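Local coordinates for protein greglin (Schistocerca gregaria, PDB 4GI3) that inhibits serine proteases, among them neutrophil and pancreatic elastases, chymotrypsin, cathepsin G and subtilisin, but not pancreatic trypsin, at residues C33-N38 with T62-E67; F41-N46 with A71-C76. All coordinates share one frame; numbering follows the deposited sequence.

Contact 1. Residues C33-N38 with T62-E67; sequences CVEDSN and TFVPRE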
ATOM      1  N   CYS B  33      12.190 -14.351 -12.405  1.00 24.63           N
ATOM      2  CA  CYS B  33      13.533 -14.427 -12.961  1.00 26.10           C
ATOM      3  C   CYS B  33      13.505 -14.276 -14.479  1.00 26.35           C
ATOM      4  O   CYS B  33      12.690 -14.926 -15.141  1.00 24.88           O
ATOM      5  CB  CYS B  33      14.180 -15.738 -12.535  1.00 28.85           C
ATOM      6  SG  CYS B  33      15.904 -15.909 -13.047  1.00 34.39           S
ATOM      7  N   VAL B  34      14.354 -13.380 -15.023  1.00 23.38           N
ATOM      8  CA  VAL B  34      14.460 -13.127 -16.464  1.00 23.60           C
ATOM      9  C   VAL B  34      15.909 -13.270 -16.931  1.00 31.65           C
ATOM     10  O   VAL B  34      16.845 -13.082 -16.139  1.00 30.99           O
ATOM     11  CB  VAL B  34      13.849 -11.783 -16.970  1.00 27.48           C
ATOM     12  CG1 VAL B  34      12.365 -11.657 -16.628  1.00 27.27           C
ATOM     13  CG2 VAL B  34      14.638 -10.566 -16.483  1.00 27.57           C
ATOM     14  N   GLU B  35      16.078 -13.571 -18.227  1.00 29.50           N
ATOM     15  CA  GLU B  35      17.376 -13.648 -18.886  1.00 28.76           C
ATOM     16  C   GLU B  35      17.398 -12.542 -19.905  1.00 31.94           C
ATOM     17  O   GLU B  35      16.497 -12.452 -20.731  1.00 31.11           O
ATOM     18  CB  GLU B  35      17.612 -15.011 -19.547  1.00 29.82           C
ATOM     19  CG  GLU B  35      19.039 -15.166 -20.066  1.00 35.96           C
ATOM     20  CD  GLU B  35      19.400 -16.495 -20.705  1.00 54.37           C
ATOM     21  OE1 GLU B  35      18.604 -17.458 -20.606  1.00 31.29           O
ATOM     22  OE2 GLU B  35      20.500 -16.574 -21.296  1.00 53.94           O
ATOM     23  N   ASP B  36      18.415 -11.677 -19.811  1.00 29.06           N
ATOM     24  CA  ASP B  36      18.645 -10.542 -20.686  1.00 30.96           C
ATOM     25  C   ASP B  36      19.291 -11.034 -22.012  1.00 36.73           C
ATOM     26  O   ASP B  36      19.683 -12.206 -22.120  1.00 35.35           O
ATOM     27  CB  ASP B  36      19.570  -9.535 -19.941  1.00 33.95           C
ATOM     28  CG  ASP B  36      19.872  -8.194 -20.611  1.00 49.82           C
ATOM     29  OD1 ASP B  36      19.210  -7.866 -21.635  1.00 52.22           O
ATOM     30  OD2 ASP B  36      20.751  -7.457 -20.097  1.00 51.55           O
ATOM     31  N   SER B  37      19.378 -10.129 -23.005  1.00 36.07           N
ATOM     32  CA  SER B  37      19.996 -10.334 -24.316  1.00 37.77           C
ATOM     33  C   SER B  37      21.504 -10.657 -24.170  1.00 43.42           C
ATOM     34  O   SER B  37      22.056 -11.391 -24.988  1.00 44.14           O
ATOM     35  CB  SER B  37      19.804  -9.091 -25.177  1.00 43.43           C
ATOM     36  OG  SER B  37      20.538  -9.163 -26.389  1.00 60.36           O
ATOM     37  N   ASN B  38      22.145 -10.136 -23.110  1.00 39.86           N
ATOM     38  CA  ASN B  38      23.570 -10.354 -22.818  1.00 39.77           C
ATOM     39  C   ASN B  38      23.784 -11.640 -22.014  1.00 43.74           C
ATOM     40  O   ASN B  38      24.891 -11.887 -21.531  1.00 43.36           O
ATOM     41  CB  ASN B  38      24.186  -9.127 -22.102  1.00 38.97           C
ATOM     42  CG  ASN B  38      23.751  -7.790 -22.657  1.00 59.88           C
ATOM     43  OD1 ASN B  38      23.891  -7.496 -23.851  1.00 50.55           O
ATOM     44  ND2 ASN B  38      23.194  -6.955 -21.795  1.00 55.00           N
ATOM     45  N   THR B  62      13.529 -12.720 -21.423  1.00 19.52           N
ATOM     46  CA  THR B  62      12.717 -13.922 -21.484  1.00 18.95           C
ATOM     47  C   THR B  62      12.621 -14.474 -20.084  1.00 23.90           C
ATOM     48  O   THR B  62      13.635 -14.502 -19.378  1.00 24.19           O
ATOM     49  CB  THR B  62      13.252 -14.946 -22.542  1.00 20.97           C
ATOM     50  OG1 THR B  62      12.358 -16.050 -22.582  1.00 15.67           O
ATOM     51  CG2 THR B  62      14.657 -15.475 -22.215  1.00 19.60           C
ATOM     52  N   PHE B  63      11.415 -14.919 -19.668  1.00 19.14           N
ATOM     53  CA  PHE B  63      11.257 -15.556 -18.359  1.00 18.65           C
ATOM     54  C   PHE B  63      11.931 -16.920 -18.393  1.00 23.42           C
ATOM     55  O   PHE B  63      11.917 -17.606 -19.421  1.00 21.26           O
ATOM     56  CB  PHE B  63       9.777 -15.734 -17.975  1.00 20.11           C
ATOM     57  CG  PHE B  63       9.110 -14.448 -17.557  1.00 21.87           C
ATOM     58  CD1 PHE B  63       8.110 -13.884 -18.333  1.00 24.12           C
ATOM     59  CD2 PHE B  63       9.462 -13.815 -16.369  1.00 25.38           C
ATOM     60  CE1 PHE B  63       7.491 -12.689 -17.950  1.00 25.55           C
ATOM     61  CE2 PHE B  63       8.857 -12.609 -15.998  1.00 28.09           C
ATOM     62  CZ  PHE B  63       7.896 -12.040 -16.810  1.00 25.57           C
ATOM     63  N   VAL B  64      12.534 -17.291 -17.271  1.00 22.18           N
ATOM     64  CA  VAL B  64      13.254 -18.548 -17.053  1.00 23.41           C
ATOM     65  C   VAL B  64      12.919 -19.047 -15.637  1.00 29.89           C
ATOM     66  O   VAL B  64      12.447 -18.227 -14.831  1.00 29.40           O
ATOM     67  CB  VAL B  64      14.799 -18.362 -17.263  1.00 27.72           C
ATOM     68  CG1 VAL B  64      15.137 -17.928 -18.688  1.00 27.62           C
ATOM     69  CG2 VAL B  64      15.414 -17.400 -16.243  1.00 27.13           C
ATOM     70  N   PRO B  65      13.137 -20.346 -15.279  1.00 28.86           N
ATOM     71  CA  PRO B  65      12.855 -20.777 -13.900  1.00 29.28           C
ATOM     72  C   PRO B  65      13.685 -19.974 -12.883  1.00 32.04           C
ATOM     73  O   PRO B  65      14.786 -19.503 -13.195  1.00 29.41           O
ATOM     74  CB  PRO B  65      13.241 -22.267 -13.902  1.00 31.56           C
ATOM     75  CG  PRO B  65      13.180 -22.676 -15.339  1.00 36.14           C
ATOM     76  CD  PRO B  65      13.663 -21.473 -16.086  1.00 31.25           C
ATOM     77  N   ARG B  66      13.104 -19.755 -11.699  1.00 32.21           N
ATOM     78  CA  ARG B  66      13.672 -18.987 -10.588  1.00 33.04           C
ATOM     79  C   ARG B  66      15.130 -19.382 -10.238  1.00 37.19           C
ATOM     80  O   ARG B  66      15.952 -18.503  -9.979  1.00 36.39           O
ATOM     81  CB  ARG B  66      12.766 -19.137  -9.364  1.00 34.22           C
ATOM     82  CG  ARG B  66      12.953 -18.061  -8.309  1.00 51.77           C
ATOM     83  CD  ARG B  66      12.295 -18.518  -7.029  1.00 71.07           C
ATOM     84  NE  ARG B  66      12.274 -17.484  -5.995  1.00 83.15           N
ATOM     85  CZ  ARG B  66      11.290 -16.609  -5.824  1.00 97.47           C
ATOM     86  NH1 ARG B  66      10.248 -16.600  -6.648  1.00 85.42           N
ATOM     87  NH2 ARG B  66      11.342 -15.731  -4.834  1.00 85.28           N
ATOM     88  N   GLU B  67      15.440 -20.695 -10.289  1.00 34.16           N
ATOM     89  CA  GLU B  67      16.753 -21.294  -9.997  1.00 34.75           C
ATOM     90  C   GLU B  67      17.929 -20.670 -10.761  1.00 39.95           C
ATOM     91  O   GLU B  67      19.061 -20.737 -10.278  1.00 40.78           O
ATOM     92  CB  GLU B  67      16.717 -22.820 -10.194  1.00 36.52           C
ATOM     93  CG  GLU B  67      15.766 -23.555  -9.248  1.00 51.39           C
ATOM     94  CD  GLU B  67      14.261 -23.408  -9.441  1.00 80.98           C
ATOM     95  OE1 GLU B  67      13.821 -23.018 -10.548  1.00 72.99           O
ATOM     96  OE2 GLU B  67      13.519 -23.692  -8.473  1.00 80.57           O
TER
HETATM   97  O   HOH W   1      10.525 -16.450 -13.890  1.00 26.84           O

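Contact 2. Residues F41-N46 with A71-C76; sequences FYLFVN and ATTSLC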
ATOM      1  N   PHE B  41      21.203 -13.032 -15.712  1.00 39.03           N
ATOM      2  CA  PHE B  41      19.955 -13.296 -14.990  1.00 38.43           C
ATOM      3  C   PHE B  41      19.632 -12.248 -13.920  1.00 41.30           C
ATOM      4  O   PHE B  41      20.458 -11.981 -13.047  1.00 40.81           O
ATOM      5  CB  PHE B  41      19.942 -14.708 -14.399  1.00 40.43           C
ATOM      6  CG  PHE B  41      20.156 -15.794 -15.426  1.00 42.73           C
ATOM      7  CD1 PHE B  41      21.407 -16.380 -15.593  1.00 46.53           C
ATOM      8  CD2 PHE B  41      19.114 -16.213 -16.246  1.00 44.68           C
ATOM      9  CE1 PHE B  41      21.610 -17.375 -16.557  1.00 47.34           C
ATOM     10  CE2 PHE B  41      19.311 -17.225 -17.191  1.00 47.71           C
ATOM     11  CZ  PHE B  41      20.561 -17.791 -17.349  1.00 46.05           C
ATOM     12  N   TYR B  42      18.419 -11.666 -13.992  1.00 36.03           N
ATOM     13  CA  TYR B  42      17.945 -10.631 -13.068  1.00 34.90           C
ATOM     14  C   TYR B  42      16.628 -11.021 -12.426  1.00 36.12           C
ATOM     15  O   TYR B  42      15.689 -11.383 -13.137  1.00 35.31           O
ATOM     16  CB  TYR B  42      17.783  -9.287 -13.807  1.00 36.67           C
ATOM     17  CG  TYR B  42      19.072  -8.754 -14.395  1.00 39.92           C
ATOM     18  CD1 TYR B  42      19.381  -8.947 -15.739  1.00 42.18           C
ATOM     19  CD2 TYR B  42      19.990  -8.066 -13.606  1.00 41.11           C
ATOM     20  CE1 TYR B  42      20.568  -8.463 -16.287  1.00 43.16           C
ATOM     21  CE2 TYR B  42      21.193  -7.595 -14.138  1.00 42.40           C
ATOM     22  CZ  TYR B  42      21.477  -7.797 -15.481  1.00 52.28           C
ATOM     23  OH  TYR B  42      22.655  -7.320 -16.016  1.00 54.10           O
ATOM     24  N   LEU B  43      16.560 -10.976 -11.079  1.00 31.02           N
ATOM     25  CA  LEU B  43      15.328 -11.249 -10.330  1.00 28.86           C
ATOM     26  C   LEU B  43      14.635  -9.899 -10.089  1.00 29.88           C
ATOM     27  O   LEU B  43      15.196  -9.023  -9.432  1.00 29.39           O
ATOM     28  CB  LEU B  43      15.618 -11.983  -9.004  1.00 28.50           C
ATOM     29  CG  LEU B  43      14.408 -12.559  -8.248  1.00 32.60           C
ATOM     30  CD1 LEU B  43      13.875 -13.820  -8.912  1.00 31.95           C
ATOM     31  CD2 LEU B  43      14.765 -12.883  -6.809  1.00 34.09           C
ATOM     32  N   PHE B  44      13.474  -9.690 -10.709  1.00 22.10           N
ATOM     33  CA  PHE B  44      12.723  -8.447 -10.558  1.00 20.94           C
ATOM     34  C   PHE B  44      11.662  -8.646  -9.474  1.00 23.22           C
ATOM     35  O   PHE B  44      11.222  -9.767  -9.260  1.00 22.14           O
ATOM     36  CB  PHE B  44      12.076  -8.038 -11.890  1.00 22.55           C
ATOM     37  CG  PHE B  44      12.973  -7.322 -12.870  1.00 24.10           C
ATOM     38  CD1 PHE B  44      13.849  -8.034 -13.687  1.00 27.03           C
ATOM     39  CD2 PHE B  44      12.932  -5.939 -12.994  1.00 26.49           C
ATOM     40  CE1 PHE B  44      14.671  -7.370 -14.604  1.00 27.04           C
ATOM     41  CE2 PHE B  44      13.741  -5.279 -13.924  1.00 29.06           C
ATOM     42  CZ  PHE B  44      14.600  -6.003 -14.730  1.00 26.85           C
ATOM     43  N   VAL B  45      11.267  -7.568  -8.765  1.00 19.49           N
ATOM     44  CA  VAL B  45      10.277  -7.680  -7.687  1.00 19.15           C
ATOM     45  C   VAL B  45       8.904  -8.238  -8.128  1.00 19.62           C
ATOM     46  O   VAL B  45       8.231  -8.875  -7.330  1.00 19.04           O
ATOM     47  CB  VAL B  45      10.163  -6.393  -6.839  1.00 22.94           C
ATOM     48  CG1 VAL B  45      11.463  -6.149  -6.068  1.00 22.70           C
ATOM     49  CG2 VAL B  45       9.840  -5.199  -7.714  1.00 22.55           C
ATOM     50  N   ASN B  46       8.534  -8.021  -9.397  1.00 17.82           N
ATOM     51  CA  ASN B  46       7.306  -8.517 -10.025  1.00 17.48           C
ATOM     52  C   ASN B  46       7.349  -8.333 -11.538  1.00 20.75           C
ATOM     53  O   ASN B  46       8.211  -7.602 -12.049  1.00 18.12           O
ATOM     54  CB  ASN B  46       6.040  -7.854  -9.422  1.00 18.47           C
ATOM     55  CG  ASN B  46       5.996  -6.362  -9.522  1.00 23.85           C
ATOM     56  OD1 ASN B  46       6.213  -5.768 -10.584  1.00 15.07           O
ATOM     57  ND2 ASN B  46       5.664  -5.717  -8.408  1.00 24.54           N
ATOM     58  N   ALA B  71      19.134 -15.195  -5.139  1.00 38.85           N
ATOM     59  CA  ALA B  71      17.994 -15.066  -4.218  1.00 38.97           C
ATOM     60  C   ALA B  71      17.543 -13.621  -3.925  1.00 42.67           C
ATOM     61  O   ALA B  71      16.487 -13.431  -3.322  1.00 43.10           O
ATOM     62  CB  ALA B  71      18.274 -15.815  -2.922  1.00 40.16           C
ATOM     63  N   THR B  72      18.321 -12.620  -4.380  1.00 38.67           N
ATOM     64  CA  THR B  72      18.059 -11.189  -4.200  1.00 38.10           C
ATOM     65  C   THR B  72      17.626 -10.526  -5.510  1.00 40.15           C
ATOM     66  O   THR B  72      17.985 -10.987  -6.600  1.00 39.76           O
ATOM     67  CB  THR B  72      19.287 -10.461  -3.601  1.00 46.51           C
ATOM     68  OG1 THR B  72      20.426 -10.662  -4.442  1.00 39.73           O
ATOM     69  CG2 THR B  72      19.588 -10.881  -2.169  1.00 47.88           C
ATOM     70  N   THR B  73      16.904  -9.409  -5.386  1.00 33.68           N
ATOM     71  CA  THR B  73      16.363  -8.667  -6.510  1.00 32.99           C
ATOM     72  C   THR B  73      17.304  -7.610  -7.074  1.00 37.56           C
ATOM     73  O   THR B  73      18.141  -7.059  -6.354  1.00 37.53           O
ATOM     74  CB  THR B  73      14.933  -8.149  -6.208  1.00 37.19           C
ATOM     75  OG1 THR B  73      14.993  -7.122  -5.219  1.00 38.13           O
ATOM     76  CG2 THR B  73      13.975  -9.261  -5.775  1.00 32.25           C
ATOM     77  N   SER B  74      17.148  -7.314  -8.362  1.00 33.41           N
ATOM     78  CA  SER B  74      17.945  -6.308  -9.048  1.00 34.13           C
ATOM     79  C   SER B  74      17.033  -5.284  -9.691  1.00 40.77           C
ATOM     80  O   SER B  74      15.870  -5.580  -9.983  1.00 40.82           O
ATOM     81  CB  SER B  74      18.839  -6.961 -10.103  1.00 37.60           C
ATOM     82  OG  SER B  74      19.570  -8.052  -9.562  1.00 43.09           O
ATOM     83  N   LEU B  75      17.549  -4.078  -9.906  1.00 39.65           N
ATOM     84  CA  LEU B  75      16.795  -3.015 -10.556  1.00 41.02           C
ATOM     85  C   LEU B  75      17.076  -3.070 -12.051  1.00 45.70           C
ATOM     86  O   LEU B  75      17.981  -3.799 -12.472  1.00 44.95           O
ATOM     87  CB  LEU B  75      17.142  -1.631  -9.960  1.00 41.59           C
ATOM     88  CG  LEU B  75      16.805  -1.417  -8.476  1.00 46.52           C
ATOM     89  CD1 LEU B  75      17.555  -0.223  -7.919  1.00 46.51           C
ATOM     90  CD2 LEU B  75      15.292  -1.268  -8.248  1.00 48.98           C
ATOM     91  N   CYS B  76      16.281  -2.341 -12.853  1.00 43.30           N
ATOM     92  CA  CYS B  76      16.412  -2.290 -14.307  1.00 43.88           C
ATOM     93  C   CYS B  76      17.860  -1.932 -14.742  1.00 50.09           C
ATOM     94  O   CYS B  76      18.332  -0.826 -14.443  1.00 48.87           O
ATOM     95  CB  CYS B  76      15.384  -1.334 -14.906  1.00 44.06           C
ATOM     96  SG  CYS B  76      15.496  -1.151 -16.704  1.00 48.16           S
TER
HETATM   97  O   HOH W   2      18.842 -10.629  -9.159  1.00 34.25           O
HETATM   98  O   HOH W   3      13.219  -5.130  -9.416  1.00 25.99           O

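Contact 1. Residues C33-N38 with T62-E67
Glu35 and Thr62 face each other as an antiparallel hydrogen-bonded pair: Glu35 N reaches Thr62 O at 2.9 Å, lying in the carbonyl plane, and Thr62 N returns a more bent bond to Glu35 O at 3.1 Å. One step on, Val34 and Phe63 form the non-hydrogen-bonded pair, with Val34 CA making a bent CA-H...O contact with Thr62 O. The ladder closes where Val64 N donates to Cys33 O at 3.2 Å, a straight N-H approaching from above the carbonyl plane. Beyond that the chain runs through Pro65 into a short 3-10 segment at Arg66, and a water takes over, accepting from Cys33 N and donating to Val64 O at 2.8 Å.

Packing divides between the faces. With Val34 and Phe63, CG1 of the valine lies 3.6 Å from CD2 of the ring. On the face of Glu35 and Thr62, Val64 sets its two methyls to different tasks: CG1, anti to the carbonyl carbon (chi1 -62°), meets Glu35 CB at 3.9 Å, while CG2 rests 3.6 Å from Cys33 SG. An alanine in place of Val64 would probably open a gap beside this sulfur and leave the aliphatic part of Glu35 less covered. Backbone bonds and the water thus hold residues 62-64 to 33-35, while the disulfide from Cys33 to Cys69 separately fastens strand 32-36 to the chain farther on.

Contact 2. Residues F41-N46 with A71-C76
A single water is gripped by three groups where Leu43 meets Thr72 and Ser74: it accepts from Leu43 N, donates to Thr72 O at 2.7 Å, and is hydrogen-bonded to Ser74 OG. The direct bond beside it is short and nearly straight, Ser74 N to Leu43 O at 2.8 Å, the donor sitting nearly along the C=O axis. Thr73 CA adds a CA-H...O contact to the same oxygen. Farther along, a second water accepts from Val45 N and donates to Ser74 O, so water carries on where direct bonding stops.

With Leu43 CG anti to the backbone N (chi1 -169°), that carbon comes beside Thr73, and its CD2 branch packs 3.8 Å from Thr73 CG2, while Leu43 CB abuts Thr72 O at 3.5 Å. Val45 CG1 meets Thr73 OG1 at about a right angle between the side chains. Ser74 CB touches the Tyr42 ring at its edge, in plane, 3.8 Å from CD2. Ser74 O stands over one face of Phe44, offset toward the rim.

Residues 71-76 thus run, without regular structure, past strand 41-44, whose other neighbour is strand 32-36; Phe44 reaches helix 47-57 at Val50 and Cys53, and Cys76 is disulfide-bonded to that same Cys53.

In the fold
Both contacts reach the same antiparallel sheet, contact 1 through strands 32-36 and 61-63 and contact 2 through strand 41-44, their centres about 10 Å apart. Strand 32-36 is central. Between the contacts, Val34 O and Tyr42 N lie 3.0 Å apart, probably hydrogen-bonded, and Val34 CG2 packs 3.7 Å from Phe44 CE1. Their segments alternate along the chain: after pairing with strand 32-36 it goes on to pass across strand 41-44. Each contact also holds one end of a disulfide, Cys33-Cys69 and Cys53-Cys76. A small three-stranded sheet packed on one helix, 47-57, and stapled by disulfides is consistent with a Kazal-type inhibitor fold.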